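PDB 2PIM: phenylacetic acid degradation-related protein from Ralstonia eutropha JMP134, which probably hydrolyses fatty acyl-CoA thioesters as a hotdog-fold member of the thioesterase superfamily. Local coordinates for residues 104-109 with 116-121; 37-42 with 66-71. All blocks are in the same frame, centred on the assembly; numbering follows the deposited sequence.

Contact 1 of 2, residues 104-109 with 116-121; sequences RARLER and NVVGEL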
ATOM      1  N   ARG A 104      10.397   5.775  -9.098  1.00 28.10           N
ATOM      2  CA  ARG A 104      11.632   6.590  -8.883  1.00 31.37           C
ATOM      3  C   ARG A 104      11.658   7.128  -7.441  1.00 30.62           C
ATOM      4  O   ARG A 104      10.662   7.641  -6.959  1.00 30.08           O
ATOM      5  CB  ARG A 104      11.717   7.732  -9.909  1.00 30.44           C
ATOM      6  CG  ARG A 104      11.875   7.221 -11.338  1.00 36.71           C
ATOM      7  CD  ARG A 104      12.184   8.299 -12.422  1.00 36.76           C
ATOM      8  NE  ARG A 104      12.124   7.721 -13.795  1.00 54.96           N
ATOM      9  CZ  ARG A 104      11.023   7.596 -14.575  1.00 49.88           C
ATOM     10  NH1 ARG A 104       9.834   8.038 -14.213  1.00 50.64           N
ATOM     11  NH2 ARG A 104      11.121   7.044 -15.769  1.00 49.35           N
ATOM     12  N   ALA A 105      12.777   6.931  -6.737  1.00 29.81           N
ATOM     13  CA  ALA A 105      12.944   7.447  -5.396  1.00 27.97           C
ATOM     14  C   ALA A 105      14.074   8.479  -5.360  1.00 27.77           C
ATOM     15  O   ALA A 105      15.013   8.392  -6.152  1.00 27.92           O
ATOM     16  CB  ALA A 105      13.208   6.318  -4.424  1.00 29.22           C
ATOM     17  N   ARG A 106      13.918   9.479  -4.483  0.50 26.99           N
ATOM     18  CA  ARG A 106      14.954  10.466  -4.149  0.50 27.18           C
ATOM     19  C   ARG A 106      14.950  10.711  -2.638  0.50 26.08           C
ATOM     20  O   ARG A 106      13.884  10.917  -2.043  0.50 23.07           O
ATOM     21  CB  ARG A 106      14.709  11.826  -4.848  0.50 28.10           C
ATOM     22  CG  ARG A 106      15.742  12.911  -4.468  0.50 27.57           C
ATOM     23  CD  ARG A 106      15.482  14.333  -5.017  0.50 28.95           C
ATOM     24  NE  ARG A 106      14.594  15.166  -4.186  0.50 30.60           N
ATOM     25  CZ  ARG A 106      13.295  15.350  -4.419  0.50 29.11           C
ATOM     26  NH1 ARG A 106      12.685  14.774  -5.444  0.50 42.10           N
ATOM     27  NH2 ARG A 106      12.590  16.114  -3.624  0.50 29.60           N
ATOM     28  N   LEU A 107      16.140  10.740  -2.044  1.00 23.57           N
ATOM     29  CA  LEU A 107      16.327  11.196  -0.656  1.00 24.96           C
ATOM     30  C   LEU A 107      16.242  12.717  -0.521  1.00 23.32           C
ATOM     31  O   LEU A 107      17.053  13.420  -1.084  1.00 23.43           O
ATOM     32  CB  LEU A 107      17.706  10.747  -0.115  1.00 19.45           C
ATOM     33  CG  LEU A 107      17.732   9.279   0.281  1.00 22.45           C
ATOM     34  CD1 LEU A 107      19.140   8.726   0.324  1.00 26.22           C
ATOM     35  CD2 LEU A 107      17.013   9.077   1.601  1.00 23.96           C
ATOM     36  N   GLU A 108      15.271  13.223   0.235  1.00 27.54           N
ATOM     37  CA  GLU A 108      15.217  14.643   0.566  1.00 29.81           C
ATOM     38  C   GLU A 108      16.121  14.963   1.721  1.00 28.66           C
ATOM     39  O   GLU A 108      16.561  16.083   1.826  1.00 28.50           O
ATOM     40  CB  GLU A 108      13.819  15.096   0.977  1.00 30.09           C
ATOM     41  CG  GLU A 108      12.839  15.117  -0.135  1.00 46.53           C
ATOM     42  CD  GLU A 108      12.487  16.502  -0.602  1.00 47.96           C
ATOM     43  OE1 GLU A 108      13.425  17.269  -0.926  1.00 47.87           O
ATOM     44  OE2 GLU A 108      11.265  16.790  -0.679  1.00 52.09           O
ATOM     45  N   ARG A 109      16.304  14.011   2.623  1.00 27.11           N
ATOM     46  CA  ARG A 109      17.250  14.152   3.714  1.00 28.44           C
ATOM     47  C   ARG A 109      17.673  12.796   4.222  1.00 27.35           C
ATOM     48  O   ARG A 109      16.840  11.927   4.388  1.00 27.26           O
ATOM     49  CB  ARG A 109      16.621  14.925   4.870  1.00 29.63           C
ATOM     50  CG  ARG A 109      17.554  14.984   6.092  1.00 30.09           C
ATOM     51  CD  ARG A 109      17.449  16.271   6.869  1.00 30.46           C
ATOM     52  NE  ARG A 109      18.580  16.374   7.797  1.00 40.47           N
ATOM     53  CZ  ARG A 109      18.675  15.727   8.960  1.00 40.14           C
ATOM     54  NH1 ARG A 109      17.699  14.920   9.384  1.00 46.83           N
ATOM     55  NH2 ARG A 109      19.763  15.873   9.694  1.00 33.35           N
ATOM     56  N   ASN A 116      14.159  11.040   4.972  1.00 23.76           N
ATOM     57  CA  ASN A 116      12.955  11.486   4.318  1.00 25.85           C
ATOM     58  C   ASN A 116      13.145  11.218   2.843  1.00 22.96           C
ATOM     59  O   ASN A 116      14.103  11.687   2.235  1.00 21.19           O
ATOM     60  CB  ASN A 116      12.743  12.958   4.612  1.00 30.25           C
ATOM     61  CG  ASN A 116      12.679  13.249   6.112  1.00 37.09           C
ATOM     62  OD1 ASN A 116      11.627  13.082   6.749  1.00 48.13           O
ATOM     63  ND2 ASN A 116      13.797  13.678   6.680  1.00 35.94           N
ATOM     64  N   VAL A 117      12.257  10.405   2.283  1.00 25.24           N
ATOM     65  CA  VAL A 117      12.383   9.915   0.915  1.00 26.01           C
ATOM     66  C   VAL A 117      11.140  10.333   0.168  1.00 29.14           C
ATOM     67  O   VAL A 117      10.081  10.351   0.754  1.00 26.73           O
ATOM     68  CB  VAL A 117      12.445   8.375   0.872  1.00 27.43           C
ATOM     69  CG1 VAL A 117      13.097   7.913  -0.454  1.00 32.37           C
ATOM     70  CG2 VAL A 117      13.202   7.810   2.051  1.00 30.76           C
ATOM     71  N   VAL A 118      11.259  10.690  -1.107  1.00 28.60           N
ATOM     72  CA  VAL A 118      10.083  10.880  -1.944  1.00 32.08           C
ATOM     73  C   VAL A 118      10.128   9.823  -3.055  1.00 29.91           C
ATOM     74  O   VAL A 118      11.199   9.444  -3.522  1.00 30.62           O
ATOM     75  CB  VAL A 118       9.968  12.299  -2.556  1.00 34.30           C
ATOM     76  CG1 VAL A 118      10.104  13.374  -1.458  1.00 39.73           C
ATOM     77  CG2 VAL A 118      11.011  12.514  -3.567  1.00 38.65           C
ATOM     78  N   GLY A 119       8.957   9.332  -3.418  1.00 26.96           N
ATOM     79  CA  GLY A 119       8.804   8.360  -4.462  1.00 28.59           C
ATOM     80  C   GLY A 119       7.767   8.863  -5.453  1.00 27.58           C
ATOM     81  O   GLY A 119       6.863   9.575  -5.066  1.00 25.19           O
ATOM     82  N   GLU A 120       7.952   8.521  -6.734  1.00 27.22           N
ATOM     83  CA  GLU A 120       6.995   8.817  -7.808  1.00 32.27           C
ATOM     84  C   GLU A 120       6.809   7.538  -8.608  1.00 34.71           C
ATOM     85  O   GLU A 120       7.739   6.762  -8.769  1.00 35.43           O
ATOM     86  CB  GLU A 120       7.539   9.920  -8.679  1.00 32.79           C
ATOM     87  CG  GLU A 120       7.713  11.217  -7.882  1.00 40.64           C
ATOM     88  CD  GLU A 120       8.466  12.334  -8.614  1.00 43.73           C
ATOM     89  OE1 GLU A 120       9.025  12.053  -9.717  1.00 47.90           O
ATOM     90  OE2 GLU A 120       8.476  13.486  -8.066  1.00 51.17           O
ATOM     91  N   LEU A 121       5.586   7.286  -9.039  1.00 34.07           N
ATOM     92  CA  LEU A 121       5.281   6.105  -9.822  1.00 31.70           C
ATOM     93  C   LEU A 121       4.637   6.598 -11.112  1.00 32.85           C
ATOM     94  O   LEU A 121       3.644   7.361 -11.075  1.00 26.82           O
ATOM     95  CB  LEU A 121       4.331   5.207  -9.034  1.00 30.21           C
ATOM     96  CG  LEU A 121       4.262   3.720  -9.244  1.00 32.99           C
ATOM     97  CD1 LEU A 121       5.604   2.969  -9.051  1.00 33.04           C
ATOM     98  CD2 LEU A 121       3.209   3.198  -8.279  1.00 32.62           C
TER
HETATM   99  O   HOH W   1       8.560   7.819 -11.775  1.00 34.24           O
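Ala105, Leu107, Val117 and Gly119 make up the buried face of this antiparallel strand pair, covered in large part by the long helix 58-75. Ala105 faces Gly119 in a non-hydrogen-bonded pair, two small residues where the helix runs close: the Ala105 methyl rests on Leu72, and Val117 reaches Thr69 and Val73. Leu107, at the more open end beside Cys115, runs alongside Val117, with Leu107 CD2 4.0 Å from Val117 CG2. The bonds from Arg104 N and between Arg106 and Val118 are nearly straight, as from Val118 N to Arg106 O (2.8 Å, 172° at the hydrogen). The pair belongs to the curled antiparallel sheet that wraps the central helix in a hotdog fold. Regularity breaks at a classic beta bulge, where Glu108 and Arg109 both face Asn116. Asn116 O is gripped by two amides, Glu108 N at 2.8 Å in a bent bond and Arg109 N at 3.2 Å, the latter on a lone pair.

The other face, bearing Arg106, Val118 and Glu120, is charged and turned to solvent, yet snug around Val118. Arg106 starts with CG anti to the backbone N (chi1 177°) and bends at chi3 (86°), which lays its guanidinium face over the methyl CG2 of Val118, 3.4 Å from NH1. Glu108 OE1 meets the guanidinium edge in plane, in a salt bridge of 3.1 Å to Arg106 NH2, while Glu108 CG crosses Val118 CG1 obliquely at 3.5 Å. Valine suits this place because its two methyls support both charged chains. Arg104, extended at the exposed end, gives its NE to Glu40, while a weak water bridge links its NH1 to Glu120 O.

Contact 2 of 2, residues 37-42 with 66-71; sequences GSLESD and DDVTAM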
ATOM      1  N   GLY A  37      21.585  10.248  -4.534  1.00 26.12           N
ATOM      2  CA  GLY A  37      20.595   9.807  -3.569  1.00 24.78           C
ATOM      3  C   GLY A  37      19.320   9.458  -4.280  1.00 24.93           C
ATOM      4  O   GLY A  37      18.269   9.916  -3.900  1.00 24.11           O
ATOM      5  N   SER A  38      19.419   8.632  -5.320  1.00 25.36           N
ATOM      6  CA  SER A  38      18.268   8.300  -6.149  1.00 25.88           C
ATOM      7  C   SER A  38      18.318   6.826  -6.518  1.00 26.15           C
ATOM      8  O   SER A  38      19.355   6.177  -6.413  1.00 22.93           O
ATOM      9  CB  SER A  38      18.251   9.162  -7.408  1.00 28.28           C
ATOM     10  OG  SER A  38      19.318   8.837  -8.308  1.00 31.93           O
ATOM     11  N   LEU A  39      17.174   6.301  -6.919  1.00 26.53           N
ATOM     12  CA  LEU A  39      17.045   4.912  -7.265  1.00 27.27           C
ATOM     13  C   LEU A  39      15.819   4.783  -8.162  1.00 27.97           C
ATOM     14  O   LEU A  39      14.886   5.533  -8.039  1.00 22.20           O
ATOM     15  CB  LEU A  39      16.902   4.044  -6.008  1.00 29.52           C
ATOM     16  CG  LEU A  39      16.784   2.520  -6.206  1.00 26.91           C
ATOM     17  CD1 LEU A  39      17.573   1.734  -5.173  1.00 32.84           C
ATOM     18  CD2 LEU A  39      15.348   2.104  -6.171  1.00 27.33           C
ATOM     19  N   GLU A  40      15.851   3.812  -9.064  1.00 28.12           N
ATOM     20  CA  GLU A  40      14.778   3.591 -10.008  1.00 30.37           C
ATOM     21  C   GLU A  40      14.487   2.085 -10.032  1.00 27.75           C
ATOM     22  O   GLU A  40      15.414   1.282  -9.978  1.00 24.00           O
ATOM     23  CB  GLU A  40      15.254   4.090 -11.356  1.00 32.87           C
ATOM     24  CG  GLU A  40      14.193   4.432 -12.365  1.00 44.02           C
ATOM     25  CD  GLU A  40      14.663   5.523 -13.375  1.00 36.23           C
ATOM     26  OE1 GLU A  40      14.673   6.736 -13.068  1.00 43.54           O
ATOM     27  OE2 GLU A  40      15.031   5.149 -14.488  1.00 58.67           O
ATOM     28  N   SER A  41      13.211   1.718 -10.022  1.00 25.28           N
ATOM     29  CA  SER A  41      12.801   0.332 -10.123  1.00 25.88           C
ATOM     30  C   SER A  41      11.563   0.193 -11.027  1.00 25.40           C
ATOM     31  O   SER A  41      10.676   1.056 -11.047  1.00 25.82           O
ATOM     32  CB  SER A  41      12.518  -0.237  -8.721  1.00 26.09           C
ATOM     33  OG  SER A  41      12.147  -1.616  -8.754  1.00 26.57           O
ATOM     34  N   ASP A  42      11.516  -0.897 -11.772  1.00 25.70           N
ATOM     35  CA  ASP A  42      10.304  -1.295 -12.464  1.00 28.76           C
ATOM     36  C   ASP A  42       9.383  -2.059 -11.517  1.00 27.43           C
ATOM     37  O   ASP A  42       9.861  -2.670 -10.577  1.00 29.31           O
ATOM     38  CB  ASP A  42      10.645  -2.222 -13.621  1.00 28.52           C
ATOM     39  CG  ASP A  42      11.348  -1.517 -14.739  1.00 33.78           C
ATOM     40  OD1 ASP A  42      11.058  -0.327 -14.947  1.00 31.81           O
ATOM     41  OD2 ASP A  42      12.175  -2.166 -15.411  1.00 26.15           O
ATOM     42  N   ASP A  66       6.333   2.035  -1.492  1.00 28.59           N
ATOM     43  CA  ASP A  66       7.002   1.577  -0.297  1.00 29.20           C
ATOM     44  C   ASP A  66       8.299   0.884  -0.664  1.00 29.54           C
ATOM     45  O   ASP A  66       9.341   1.107  -0.016  1.00 34.62           O
ATOM     46  CB  ASP A  66       6.052   0.677   0.524  1.00 28.52           C
ATOM     47  CG  ASP A  66       6.637   0.280   1.901  1.00 30.65           C
ATOM     48  OD1 ASP A  66       7.226   1.110   2.594  1.00 43.29           O
ATOM     49  OD2 ASP A  66       6.476  -0.872   2.308  1.00 38.64           O
ATOM     50  N   ASP A  67       8.258   0.024  -1.690  1.00 29.54           N
ATOM     51  CA  ASP A  67       9.442  -0.735  -2.077  1.00 29.77           C
ATOM     52  C   ASP A  67      10.567   0.193  -2.581  1.00 29.76           C
ATOM     53  O   ASP A  67      11.721   0.091  -2.167  1.00 32.11           O
ATOM     54  CB  ASP A  67       9.117  -1.764  -3.162  1.00 29.36           C
ATOM     55  CG  ASP A  67      10.346  -2.585  -3.551  1.00 32.14           C
ATOM     56  OD1 ASP A  67      10.709  -3.459  -2.754  1.00 30.36           O
ATOM     57  OD2 ASP A  67      10.962  -2.346  -4.635  1.00 33.19           O
ATOM     58  N   VAL A  68      10.230   1.112  -3.470  1.00 27.64           N
ATOM     59  CA  VAL A  68      11.260   1.941  -4.102  1.00 27.44           C
ATOM     60  C   VAL A  68      11.963   2.859  -3.090  1.00 29.01           C
ATOM     61  O   VAL A  68      13.243   2.988  -3.101  1.00 30.04           O
ATOM     62  CB  VAL A  68      10.721   2.675  -5.377  1.00 28.08           C
ATOM     63  CG1 VAL A  68       9.744   3.795  -5.020  1.00 24.31           C
ATOM     64  CG2 VAL A  68      11.847   3.153  -6.215  1.00 27.20           C
ATOM     65  N   THR A  69      11.170   3.396  -2.158  1.00 28.09           N
ATOM     66  CA  THR A  69      11.668   4.326  -1.153  1.00 25.20           C
ATOM     67  C   THR A  69      12.528   3.609  -0.093  1.00 24.93           C
ATOM     68  O   THR A  69      13.646   4.008   0.185  1.00 22.13           O
ATOM     69  CB  THR A  69      10.541   5.182  -0.521  1.00 25.20           C
ATOM     70  OG1 THR A  69       9.552   4.361   0.141  1.00 24.08           O
ATOM     71  CG2 THR A  69       9.880   6.048  -1.583  1.00 29.99           C
ATOM     72  N   ALA A  70      12.023   2.504   0.427  1.00 29.08           N
ATOM     73  CA  ALA A  70      12.789   1.643   1.355  1.00 26.21           C
ATOM     74  C   ALA A  70      14.026   1.012   0.746  1.00 28.42           C
ATOM     75  O   ALA A  70      15.047   0.748   1.453  1.00 30.54           O
ATOM     76  CB  ALA A  70      11.857   0.562   1.913  1.00 27.70           C
HETATM   77  N   MSE A  71      13.954   0.721  -0.554  1.00 29.89           N
HETATM   78  CA  MSE A  71      15.134   0.186  -1.268  1.00 27.85           C
HETATM   79  C   MSE A  71      16.232   1.235  -1.329  1.00 25.61           C
HETATM   80  O   MSE A  71      17.427   0.968  -1.032  1.00 21.16           O
HETATM   81  CB  MSE A  71      14.799  -0.277  -2.703  1.00 29.73           C
HETATM   82  CG  MSE A  71      14.284  -1.726  -2.856  1.00 38.91           C
HETATM   83 SE   MSE A  71      15.391  -3.074  -1.926  0.75 38.20          SE
HETATM   84  CE  MSE A  71      14.440  -3.100  -0.117  1.00 38.12           C
TER
HETATM   85  O   HOH W   2      12.388  -3.622  -6.687  1.00 15.37           O
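Leu39 leaves its strand with CB directed at the helix segment 66-71, and its torsion there (chi1 -179°) sets CG anti to the backbone N, so that the branch extends toward the helix. From CG the two methyls part. CD2 comes to 3.7 Å from Val68 CG2 and lies almost as near the carbonyl Val68 O, at 3.8 Å; CD1 reaches further along the helix, 4.1 Å from the backbone C of Met71 and 4.2 Å from its CB. The fork of leucine thus lets one methyl meet Val68 while the other meets Met71. Val68 answers with CG2, itself anti to its backbone N, and the two side chains overlap flank to flank, each heading past the other.

Two residues on, Ser41 points the same way but is short and polar. Its CB stays 4.3 Å from Val68 CG2, and a water lies 2.9 Å from Ser41 OG; the water donates to Asp67 OD2. That carboxylate oxygen is also hydrogen-bonded to Tyr43 OH, so it has two polar partners in a buried place, which would help to stabilise it if charged. Leu39 also touches Ile29 and Val32 of strand 28-33, and Val68 packs on Ala105 of strand 99-107. Strand 38-45 lies between strands 28-33 and 99-107 in the sheet; its segment 38-42 runs at 145° to helix segment 66-71, whose Asp67 also packs against Gln57 of the second subunit.

Along the chain the contacts follow in series: both segments of contact 2 come before those of contact 1. Their centres are about 8 Å apart and they touch directly, because strands 38-45 and 99-107 are neighbours in the sheet: Leu39 O and Ala105 N are 2.8 Å apart, a probable hydrogen bond. On the inner side Ala105 CB also packs on Val68 O, so one helix, 58-75, serves both contacts. On the outer side the salt bridge from Arg104 NE to Glu40 OE1 ties the strands again. Contact 1 is sheet pairing and contact 2 is sheet-on-helix packing; together they show how a hotdog domain closes its curled sheet around one helix.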